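Local coordinates for protein GH59 galactosidase (Clostridium cellulolyticum, PDB 2V4V) that binds xylose through a family 6 carbohydrate-binding module, the part described here of a larger glycoside hydrolase family 59 enzyme that probably degrades plant cell-wall polysaccharides, at residues 16-20 with 30-34; 57-63 with 118-122; 65-71 with 107-113. One frame throughout, in Å; residues are numbered along the deposited sequence.

Interaction 1 (16-20 with 30-34); sequences SGIQT and VGFVE. With XYP (beta-D-xylopyranose), chain B.
The Phe32 ring has the side-chain amide of Gln19 stacked over one face, planes 7° apart, and the bound xylose on the opposite face, offset toward the rim. Gln19 CD stands 4.0 Å from Phe32 CG, Gln19 CB sits above the rim on the same side, 3.7 Å from Phe32 CD2, and Phe32 CE1 is 3.8 Å from XYP C1. Gln19 CG is anti to the carbonyl carbon (chi1 -51°) and the chain runs extended beyond it, which brings the amide over the ring; a long, polar-ended residue can thus back an aromatic and still face solvent. The segments meet at the open end of the hairpin of strands 19-22 and 28-31, one wall of the xylose pocket in this family 6 module. Gln19 and Gly31 form its antiparallel hydrogen-bonded pair, with Gln19 N to Gly31 O at 3.1 Å and Gly31 N to Gln19 O at 2.9 Å. Gly31 suits its place because a beta carbon there would be crowded by XYP O4, which accepts from Phe32 N at 3.0 Å and 162°. Beside the strands, buried branched aliphatics pack, Ile18 CG1 3.7 Å from Val30 CG1 and Ile18 CG2 4.0 Å from Val33 CG2.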
loop_
_atom_site.group_PDB
_atom_site.type_symbol
_atom_site.label_atom_id
_atom_site.label_comp_id
_atom_site.label_asym_id
_atom_site.label_seq_id
_atom_site.Cartn_x
_atom_site.Cartn_y
_atom_site.Cartn_z
ATOM N N SER A 16 9.792 -3.866 5.980
ATOM C CA SER A 16 11.120 -4.178 5.518
ATOM C C SER A 16 11.571 -3.158 4.489
ATOM O O SER A 16 10.933 -3.031 3.410
ATOM C CB SER A 16 11.135 -5.568 4.899
ATOM O OG SER A 16 12.379 -5.832 4.265
ATOM N N GLY A 17 12.638 -2.430 4.846
ATOM C CA GLY A 17 13.346 -1.601 3.851
ATOM C C GLY A 17 12.923 -0.150 3.697
ATOM O O GLY A 17 13.544 0.612 2.931
ATOM N N ILE A 18 11.864 0.259 4.402
ATOM C CA ILE A 18 11.312 1.605 4.176
ATOM C C ILE A 18 11.628 2.577 5.327
ATOM O O ILE A 18 12.165 2.158 6.397
ATOM C CB ILE A 18 9.780 1.542 3.771
ATOM C CG1 ILE A 18 8.900 0.958 4.881
ATOM C CG2 ILE A 18 9.624 0.620 2.527
ATOM C CD1 ILE A 18 8.714 1.850 6.148
ATOM N N GLN A 19 11.272 3.850 5.133
ATOM C CA GLN A 19 11.391 4.830 6.219
ATOM C C GLN A 19 10.217 5.778 6.143
ATOM O O GLN A 19 9.785 6.094 5.020
ATOM C CB GLN A 19 12.678 5.637 6.107
ATOM C CG GLN A 19 13.902 4.784 5.946
ATOM C CD GLN A 19 15.126 5.604 5.589
ATOM O OE1 GLN A 19 15.296 6.741 6.111
ATOM N NE2 GLN A 19 15.986 5.054 4.697
ATOM N N THR A 20 9.685 6.164 7.312
ATOM C CA THR A 20 8.613 7.144 7.346
ATOM C C THR A 20 9.207 8.550 7.335
ATOM O O THR A 20 10.307 8.796 7.877
ATOM C CB THR A 20 7.763 7.007 8.632
ATOM O OG1 THR A 20 8.626 6.960 9.775
ATOM C CG2 THR A 20 6.947 5.699 8.526
ATOM N N VAL A 30 5.094 6.634 3.932
ATOM C CA VAL A 30 6.112 5.621 3.825
ATOM C C VAL A 30 6.838 5.923 2.531
ATOM O O VAL A 30 6.237 5.925 1.429
ATOM C CB VAL A 30 5.481 4.217 3.787
ATOM C CG1 VAL A 30 6.423 3.220 3.228
ATOM C CG2 VAL A 30 5.060 3.829 5.206
ATOM N N GLY A 31 8.131 6.219 2.683
ATOM C CA GLY A 31 8.984 6.490 1.523
ATOM C C GLY A 31 10.227 5.596 1.498
ATOM O O GLY A 31 10.329 4.615 2.227
ATOM N N PHE A 32 11.172 5.988 0.645
ATOM C CA PHE A 32 12.384 5.200 0.404
ATOM C C PHE A 32 12.029 3.767 0.016
ATOM O O PHE A 32 12.594 2.806 0.540
ATOM C CB PHE A 32 13.296 5.268 1.624
ATOM C CG PHE A 32 13.549 6.709 2.072
ATOM C CD1 PHE A 32 14.718 7.417 1.659
ATOM C CD2 PHE A 32 12.632 7.380 2.853
ATOM C CE1 PHE A 32 14.928 8.720 2.027
ATOM C CE2 PHE A 32 12.874 8.692 3.226
ATOM C CZ PHE A 32 14.030 9.349 2.816
ATOM N N VAL A 33 11.075 3.656 -0.943
ATOM C CA VAL A 33 10.543 2.354 -1.376
ATOM C C VAL A 33 11.300 1.896 -2.606
ATOM O O VAL A 33 11.294 2.576 -3.651
ATOM C CB VAL A 33 9.069 2.519 -1.730
ATOM C CG1 VAL A 33 8.537 1.238 -2.344
ATOM C CG2 VAL A 33 8.261 2.941 -0.475
ATOM N N GLU A 34 11.916 0.718 -2.461
ATOM C CA GLU A 34 12.577 0.067 -3.579
ATOM C C GLU A 34 11.981 -1.327 -3.789
ATOM O O GLU A 34 11.288 -1.883 -2.897
ATOM C CB GLU A 34 14.093 -0.058 -3.351
ATOM C CG GLU A 34 14.760 1.301 -3.302
ATOM C CD GLU A 34 16.263 1.178 -3.168
ATOM O OE1 GLU A 34 16.935 0.857 -4.198
ATOM O OE2 GLU A 34 16.779 1.417 -2.054
HETATM O O1 XYP B . 14.907 11.730 -1.302
HETATM C C1 XYP B . 13.984 10.682 -1.052
HETATM C C2 XYP B . 12.654 11.359 -0.756
HETATM C C3 XYP B . 11.582 10.310 -0.517
HETATM C C4 XYP B . 11.595 9.272 -1.637
HETATM C C5 XYP B . 13.023 8.766 -1.887
HETATM O O2 XYP B . 12.703 12.134 0.435
HETATM O O3 XYP B . 10.302 10.913 -0.418
HETATM O O4 XYP B . 10.791 8.162 -1.315
HETATM O O5 XYP B . 13.873 9.860 -2.152
#

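Interaction 2 (57-63 with 118-122). With XYP (beta-D-xylopyranose), chain B.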
loop_
_atom_site.group_PDB
_atom_site.type_symbol
_atom_site.label_atom_id
_atom_site.label_comp_id
_atom_site.label_asym_id
_atom_site.label_seq_id
_atom_site.Cartn_x
_atom_site.Cartn_y
_atom_site.Cartn_z
ATOM N N VAL A 57 -0.875 7.995 -3.119
ATOM C CA VAL A 57 0.528 7.778 -3.491
ATOM C C VAL A 57 1.133 8.942 -4.264
ATOM O O VAL A 57 0.412 9.698 -4.938
ATOM C CB VAL A 57 0.678 6.546 -4.391
ATOM C CG1 VAL A 57 0.552 5.240 -3.562
ATOM C CG2 VAL A 57 -0.358 6.599 -5.520
ATOM N N ALA A 58 2.450 9.095 -4.146
ATOM C CA ALA A 58 3.187 10.132 -4.884
ATOM C C ALA A 58 4.429 9.475 -5.506
ATOM O O ALA A 58 4.954 8.484 -4.957
ATOM C CB ALA A 58 3.654 11.243 -3.946
ATOM N N SER A 59 4.903 10.001 -6.645
ATOM C CA SER A 59 6.162 9.464 -7.150
ATOM C C SER A 59 6.825 10.429 -8.108
ATOM O O SER A 59 6.149 10.910 -9.067
ATOM C CB SER A 59 5.923 8.159 -7.941
ATOM O OG SER A 59 7.112 7.761 -8.597
ATOM N N ALA A 60 8.125 10.669 -7.921
ATOM C CA ALA A 60 8.883 11.470 -8.881
ATOM C C ALA A 60 9.493 10.634 -9.988
ATOM O O ALA A 60 10.255 11.143 -10.841
ATOM C CB ALA A 60 9.986 12.259 -8.196
ATOM N N THR A 61 9.177 9.350 -9.987
ATOM C CA THR A 61 9.737 8.451 -10.977
ATOM C C THR A 61 8.571 7.905 -11.807
ATOM O O THR A 61 7.697 8.674 -12.224
ATOM C CB THR A 61 10.552 7.324 -10.286
ATOM O OG1 THR A 61 9.685 6.650 -9.363
ATOM C CG2 THR A 61 11.812 7.926 -9.532
ATOM N N SER A 62 8.591 6.601 -12.093
ATOM C CA SER A 62 7.526 6.000 -12.911
ATOM C C SER A 62 6.684 5.008 -12.092
ATOM O O SER A 62 6.033 4.106 -12.662
ATOM C CB SER A 62 8.112 5.328 -14.153
ATOM O OG SER A 62 8.636 6.352 -15.010
ATOM N N GLY A 63 6.708 5.172 -10.778
ATOM C CA GLY A 63 5.859 4.360 -9.893
ATOM C C GLY A 63 6.299 2.912 -9.927
ATOM O O GLY A 63 7.498 2.603 -9.969
ATOM N N TYR A 118 13.808 4.388 -6.677
ATOM C CA TYR A 118 12.684 4.522 -5.763
ATOM C C TYR A 118 11.379 4.506 -6.550
ATOM O O TYR A 118 11.308 5.041 -7.681
ATOM C CB TYR A 118 12.812 5.825 -5.050
ATOM C CG TYR A 118 14.003 5.906 -4.147
ATOM C CD1 TYR A 118 14.112 5.108 -3.000
ATOM C CD2 TYR A 118 14.998 6.849 -4.388
ATOM C CE1 TYR A 118 15.212 5.222 -2.148
ATOM C CE2 TYR A 118 16.092 6.976 -3.525
ATOM C CZ TYR A 118 16.177 6.179 -2.397
ATOM O OH TYR A 118 17.261 6.315 -1.544
ATOM N N LEU A 119 10.361 3.885 -5.951
ATOM C CA LEU A 119 9.128 3.641 -6.689
ATOM C C LEU A 119 8.023 4.696 -6.427
ATOM O O LEU A 119 7.504 5.342 -7.381
ATOM C CB LEU A 119 8.593 2.237 -6.375
ATOM C CG LEU A 119 9.608 1.102 -6.604
ATOM C CD1 LEU A 119 8.912 -0.162 -6.298
ATOM C CD2 LEU A 119 10.192 1.033 -7.991
ATOM N N PHE A 120 7.612 4.826 -5.164
ATOM C CA PHE A 120 6.540 5.791 -4.834
ATOM C C PHE A 120 6.543 5.942 -3.317
ATOM O O PHE A 120 7.256 5.168 -2.605
ATOM C CB PHE A 120 5.148 5.269 -5.283
ATOM C CG PHE A 120 4.936 3.755 -5.023
ATOM C CD1 PHE A 120 4.664 3.252 -3.745
ATOM C CD2 PHE A 120 5.106 2.834 -6.083
ATOM C CE1 PHE A 120 4.543 1.840 -3.554
ATOM C CE2 PHE A 120 4.977 1.457 -5.901
ATOM C CZ PHE A 120 4.682 0.968 -4.649
ATOM N N ASN A 121 5.846 6.989 -2.856
ATOM C CA ASN A 121 5.585 7.219 -1.415
ATOM C C ASN A 121 4.104 6.879 -1.169
ATOM O O ASN A 121 3.248 7.151 -2.044
ATOM C CB ASN A 121 5.812 8.696 -1.049
ATOM C CG ASN A 121 7.259 9.114 -1.128
ATOM O OD1 ASN A 121 7.589 10.331 -1.247
ATOM N ND2 ASN A 121 8.135 8.130 -1.111
ATOM N N LEU A 122 3.805 6.333 0.020
ATOM C CA LEU A 122 2.427 5.891 0.327
ATOM C C LEU A 122 1.983 6.636 1.567
ATOM O O LEU A 122 2.628 6.528 2.598
ATOM C CB LEU A 122 2.386 4.359 0.564
ATOM C CG LEU A 122 1.073 3.739 1.031
ATOM C CD1 LEU A 122 -0.018 3.832 -0.086
ATOM C CD2 LEU A 122 1.365 2.268 1.338
HETATM O O1 XYP B . 14.907 11.730 -1.302
HETATM C C1 XYP B . 13.984 10.682 -1.052
HETATM C C2 XYP B . 12.654 11.359 -0.756
HETATM C C3 XYP B . 11.582 10.310 -0.517
HETATM C C4 XYP B . 11.595 9.272 -1.637
HETATM C C5 XYP B . 13.023 8.766 -1.887
HETATM O O2 XYP B . 12.703 12.134 0.435
HETATM O O3 XYP B . 10.302 10.913 -0.418
HETATM O O4 XYP B . 10.791 8.162 -1.315
HETATM O O5 XYP B . 13.873 9.860 -2.152
#
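Phe120 turns one edge of its ring to the backbone of Gly63, with CD2 4.0 Å from Gly63 C close to the ring plane. Its CG sits between the backbone N and the carbonyl carbon (chi1 41°), and its CB is drawn against Ala58 O and the CB of Ser59. Gly63, with positive phi, suits a tight turn, and its CA also makes a CA-H...O contact with Leu119 O. That carbonyl is gripped more firmly by Ser59, whose OG donates to Leu119 O at 2.7 Å. The hydroxyl stands opposite the backbone N across the CA-CB bond (chi1 171°), and besides donating it accepts from Thr61 N at 3.0 Å, which makes an ST turn. Thr61, two residues on, does the same for the preceding carbonyl: its OG1 donates to Tyr118 O at 2.8 Å. Two small hydroxyl residues therefore pin consecutive carbonyls of the irregular approach to strand 121-128.

Farther along, strands 52-59 and 121-128 run antiparallel as the central pair of the four-stranded sheet of the module's beta-sandwich. Ala58 and Asn121 are a hydrogen-bonded pair, with Asn121 N to Ala58 O at 2.7 Å and Ala58 N to Asn121 O at 3.0 Å. In the next, non-hydrogen-bonded pair, Val57 CG1 meets Leu122 CD1 at 3.8 Å, aliphatic branches suited to a buried sheet face. Ala58 and Asn121 point to the other face, where the small methyl sits beside the asparagine that, with Trp89 and Tyr118, belongs to the xylose pocket. Tyr118 lays one ring face against the sugar, XYP C5 standing 3.6 Å above the ring plane over its centre; the flat aromatic surface suits the C-H groups of a pyranose.

Interaction 3 (65-71 with 107-113); sequences NIEIRLD and DVYLVFK
Strands 64-70 and 105-113 are antiparallel neighbours within the five-stranded sheet of this beta-sandwich. Backbone bonds join Asn65 with Lys113, Glu67 with Val111 and Arg69 with Tyr109. Beyond the last bridge, Asp71 closes the pair: its N donates to Asp107 O, and its OD1 accepts from Asp107 N at 2.8 Å. A water accepts from Tyr109 OH at 2.7 Å and donates to Asp71 O and Asp107 OD2, while Asp107 OD1 is hydrogen-bonded to Asn43 N of strand 38-48. The opposite faces differ sharply. Toward the core, Ile66 CG2 lies 3.8 Å from Leu110 CB and also meets the edge of the Phe112 ring, while Ile68 CG1 runs beside Leu110 CD2 at 4.0 Å; branched side chains suit this face, which packs on Phe53 and Ala55 of strand 52-59. On the other face, Glu67 OE1 takes three donors. Lys113 NZ reaches Glu67 OE1 at 2.8 Å through a chain bent at chi2 (-75°) and again at chi4, while Arg69, extended from CG to NE, turns NE (3.0 Å) and NH2 (2.9 Å) side-on to the same OE1. The lysine and the arginine come from opposite sides of the carboxylate plane, and OE1 lies at the edge of the guanidinium, in its plane. This shared oxygen probably offsets the two cations, whose Arg69 NH2 and Lys113 NZ are 4.5 Å apart, and should favour a charged Glu67.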
loop_
_atom_site.group_PDB
_atom_site.type_symbol
_atom_site.label_atom_id
_atom_site.label_comp_id
_atom_site.label_asym_id
_atom_site.label_seq_id
_atom_site.Cartn_x
_atom_site.Cartn_y
_atom_site.Cartn_z
ATOM N N ASN A 65 4.269 -1.174 -8.651
ATOM C CA ASN A 65 3.036 -1.884 -8.257
ATOM C C ASN A 65 3.052 -2.135 -6.749
ATOM O O ASN A 65 4.113 -2.336 -6.165
ATOM C CB ASN A 65 2.941 -3.283 -8.903
ATOM C CG ASN A 65 2.576 -3.229 -10.394
ATOM O OD1 ASN A 65 1.970 -2.254 -10.881
ATOM N ND2 ASN A 65 2.924 -4.316 -11.117
ATOM N N ILE A 66 1.849 -2.107 -6.151
ATOM C CA ILE A 66 1.664 -2.537 -4.758
ATOM C C ILE A 66 0.978 -3.881 -4.829
ATOM O O ILE A 66 -0.173 -3.966 -5.218
ATOM C CB ILE A 66 0.768 -1.573 -3.945
ATOM C CG1 ILE A 66 1.313 -0.130 -3.991
ATOM C CG2 ILE A 66 0.598 -2.102 -2.508
ATOM C CD1 ILE A 66 0.405 0.899 -3.335
ATOM N N GLU A 67 1.717 -4.936 -4.533
ATOM C CA GLU A 67 1.124 -6.261 -4.467
ATOM C C GLU A 67 0.482 -6.417 -3.111
ATOM O O GLU A 67 1.124 -6.169 -2.074
ATOM C CB GLU A 67 2.183 -7.344 -4.683
ATOM C CG GLU A 67 2.610 -7.430 -6.157
ATOM C CD GLU A 67 3.619 -8.556 -6.447
ATOM O OE1 GLU A 67 4.142 -9.141 -5.501
ATOM O OE2 GLU A 67 3.880 -8.805 -7.649
ATOM N N ILE A 68 -0.781 -6.830 -3.101
ATOM C CA ILE A 68 -1.484 -6.945 -1.835
ATOM C C ILE A 68 -1.550 -8.443 -1.510
ATOM O O ILE A 68 -2.288 -9.173 -2.181
ATOM C CB ILE A 68 -2.930 -6.428 -1.946
ATOM C CG1 ILE A 68 -2.950 -4.966 -2.408
ATOM C CG2 ILE A 68 -3.657 -6.519 -0.606
ATOM C CD1 ILE A 68 -4.241 -4.580 -3.125
ATOM N N ARG A 69 -0.797 -8.860 -0.470
ATOM C CA ARG A 69 -0.650 -10.270 -0.168
ATOM C C ARG A 69 -1.127 -10.545 1.268
ATOM O O ARG A 69 -1.059 -9.675 2.132
ATOM C CB ARG A 69 0.819 -10.687 -0.307
ATOM C CG ARG A 69 1.245 -10.743 -1.799
ATOM C CD ARG A 69 2.717 -11.110 -1.984
ATOM N NE ARG A 69 3.074 -11.068 -3.393
ATOM C CZ ARG A 69 2.810 -12.038 -4.276
ATOM N NH1 ARG A 69 2.182 -13.178 -3.906
ATOM N NH2 ARG A 69 3.192 -11.880 -5.560
ATOM N N LEU A 70 -1.682 -11.748 1.494
ATOM C CA LEU A 70 -2.218 -12.043 2.810
ATOM C C LEU A 70 -1.303 -12.959 3.590
ATOM O O LEU A 70 -0.861 -14.002 3.111
ATOM C CB LEU A 70 -3.597 -12.701 2.678
ATOM C CG LEU A 70 -4.686 -11.848 2.040
ATOM C CD1 LEU A 70 -6.023 -12.643 1.955
ATOM C CD2 LEU A 70 -4.865 -10.510 2.747
ATOM N N ASP A 71 -1.077 -12.554 4.832
ATOM C CA ASP A 71 -0.477 -13.374 5.874
ATOM C C ASP A 71 1.032 -13.665 5.804
ATOM O O ASP A 71 1.601 -14.078 6.743
ATOM C CB ASP A 71 -1.346 -14.605 6.154
ATOM C CG ASP A 71 -2.775 -14.217 6.596
ATOM O OD1 ASP A 71 -2.899 -13.348 7.437
ATOM O OD2 ASP A 71 -3.669 -14.857 6.078
ATOM N N ASP A 107 -3.369 -10.704 8.136
ATOM C CA ASP A 107 -2.343 -9.646 8.151
ATOM C C ASP A 107 -2.104 -9.245 6.689
ATOM O O ASP A 107 -1.911 -10.107 5.817
ATOM C CB ASP A 107 -1.035 -10.106 8.753
ATOM C CG ASP A 107 -1.188 -10.631 10.192
ATOM O OD1 ASP A 107 -2.094 -10.181 10.926
ATOM O OD2 ASP A 107 -0.357 -11.479 10.563
ATOM N N VAL A 108 -2.097 -7.929 6.432
ATOM C CA VAL A 108 -2.019 -7.487 5.059
ATOM C C VAL A 108 -0.581 -7.028 4.788
ATOM O O VAL A 108 -0.098 -6.113 5.476
ATOM C CB VAL A 108 -3.014 -6.340 4.772
ATOM C CG1 VAL A 108 -2.696 -5.687 3.457
ATOM C CG2 VAL A 108 -4.458 -6.870 4.738
ATOM N N TYR A 109 0.054 -7.640 3.768
ATOM C CA TYR A 109 1.389 -7.214 3.322
ATOM C C TYR A 109 1.232 -6.426 2.062
ATOM O O TYR A 109 0.700 -6.951 1.077
ATOM C CB TYR A 109 2.281 -8.432 3.026
ATOM C CG TYR A 109 2.707 -9.130 4.294
ATOM C CD1 TYR A 109 4.047 -9.106 4.727
ATOM C CD2 TYR A 109 1.767 -9.835 5.080
ATOM C CE1 TYR A 109 4.447 -9.764 5.905
ATOM C CE2 TYR A 109 2.150 -10.479 6.250
ATOM C CZ TYR A 109 3.487 -10.438 6.665
ATOM O OH TYR A 109 3.833 -11.103 7.836
ATOM N N LEU A 110 1.705 -5.170 2.092
ATOM C CA LEU A 110 1.810 -4.390 0.869
ATOM C C LEU A 110 3.268 -4.495 0.398
ATOM O O LEU A 110 4.174 -3.989 1.050
ATOM C CB LEU A 110 1.385 -2.944 1.100
ATOM C CG LEU A 110 -0.018 -2.734 1.692
ATOM C CD1 LEU A 110 -0.263 -1.245 1.753
ATOM C CD2 LEU A 110 -1.088 -3.445 0.809
ATOM N N VAL A 111 3.472 -5.211 -0.717
ATOM C CA VAL A 111 4.790 -5.577 -1.202
ATOM C C VAL A 111 5.054 -4.757 -2.460
ATOM O O VAL A 111 4.258 -4.747 -3.402
ATOM C CB VAL A 111 4.914 -7.090 -1.497
ATOM C CG1 VAL A 111 6.347 -7.425 -1.953
ATOM C CG2 VAL A 111 4.541 -7.911 -0.238
ATOM N N PHE A 112 6.138 -3.977 -2.441
ATOM C CA PHE A 112 6.319 -2.947 -3.461
ATOM C C PHE A 112 7.238 -3.476 -4.537
ATOM O O PHE A 112 8.365 -3.889 -4.253
ATOM C CB PHE A 112 6.903 -1.685 -2.798
ATOM C CG PHE A 112 6.117 -1.249 -1.568
ATOM C CD1 PHE A 112 4.719 -1.069 -1.668
ATOM C CD2 PHE A 112 6.740 -1.054 -0.352
ATOM C CE1 PHE A 112 3.962 -0.691 -0.534
ATOM C CE2 PHE A 112 6.028 -0.650 0.787
ATOM C CZ PHE A 112 4.624 -0.464 0.698
ATOM N N LYS A 113 6.755 -3.459 -5.780
ATOM C CA LYS A 113 7.534 -4.057 -6.859
ATOM C C LYS A 113 7.662 -3.098 -8.039
ATOM O O LYS A 113 6.736 -2.337 -8.336
ATOM C CB LYS A 113 6.858 -5.354 -7.335
ATOM C CG LYS A 113 6.744 -6.422 -6.252
ATOM C CD LYS A 113 8.070 -7.103 -5.961
ATOM C CE LYS A 113 7.908 -8.410 -5.139
ATOM N NZ LYS A 113 6.937 -9.467 -5.658
HETATM O O HOH W 1 1.855 -12.350 9.184
#

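Overall arrangement
Interactions 1 and 2 border the xylose, their centres about 11 Å apart; interaction 3 lies deeper in the sandwich, with its centre about 14 Å from that of interaction 1 and 16 Å from that of interaction 2. Along the chain the hairpin of interaction 1 comes first, and both strands of interaction 3 fall between the two halves of interaction 2. Interaction 2 belongs to the four-stranded sheet and interaction 3 to the five-stranded one, bridged by Phe120, whose ring meets Phe112 roughly at right angles. Probable backbone hydrogen bonds, Val30 to Leu122 and Val33 to Leu119, join the hairpin to strand 121-128 and its approach, so the sugar site is built from hairpin and sheet-end residues upon the sandwich core.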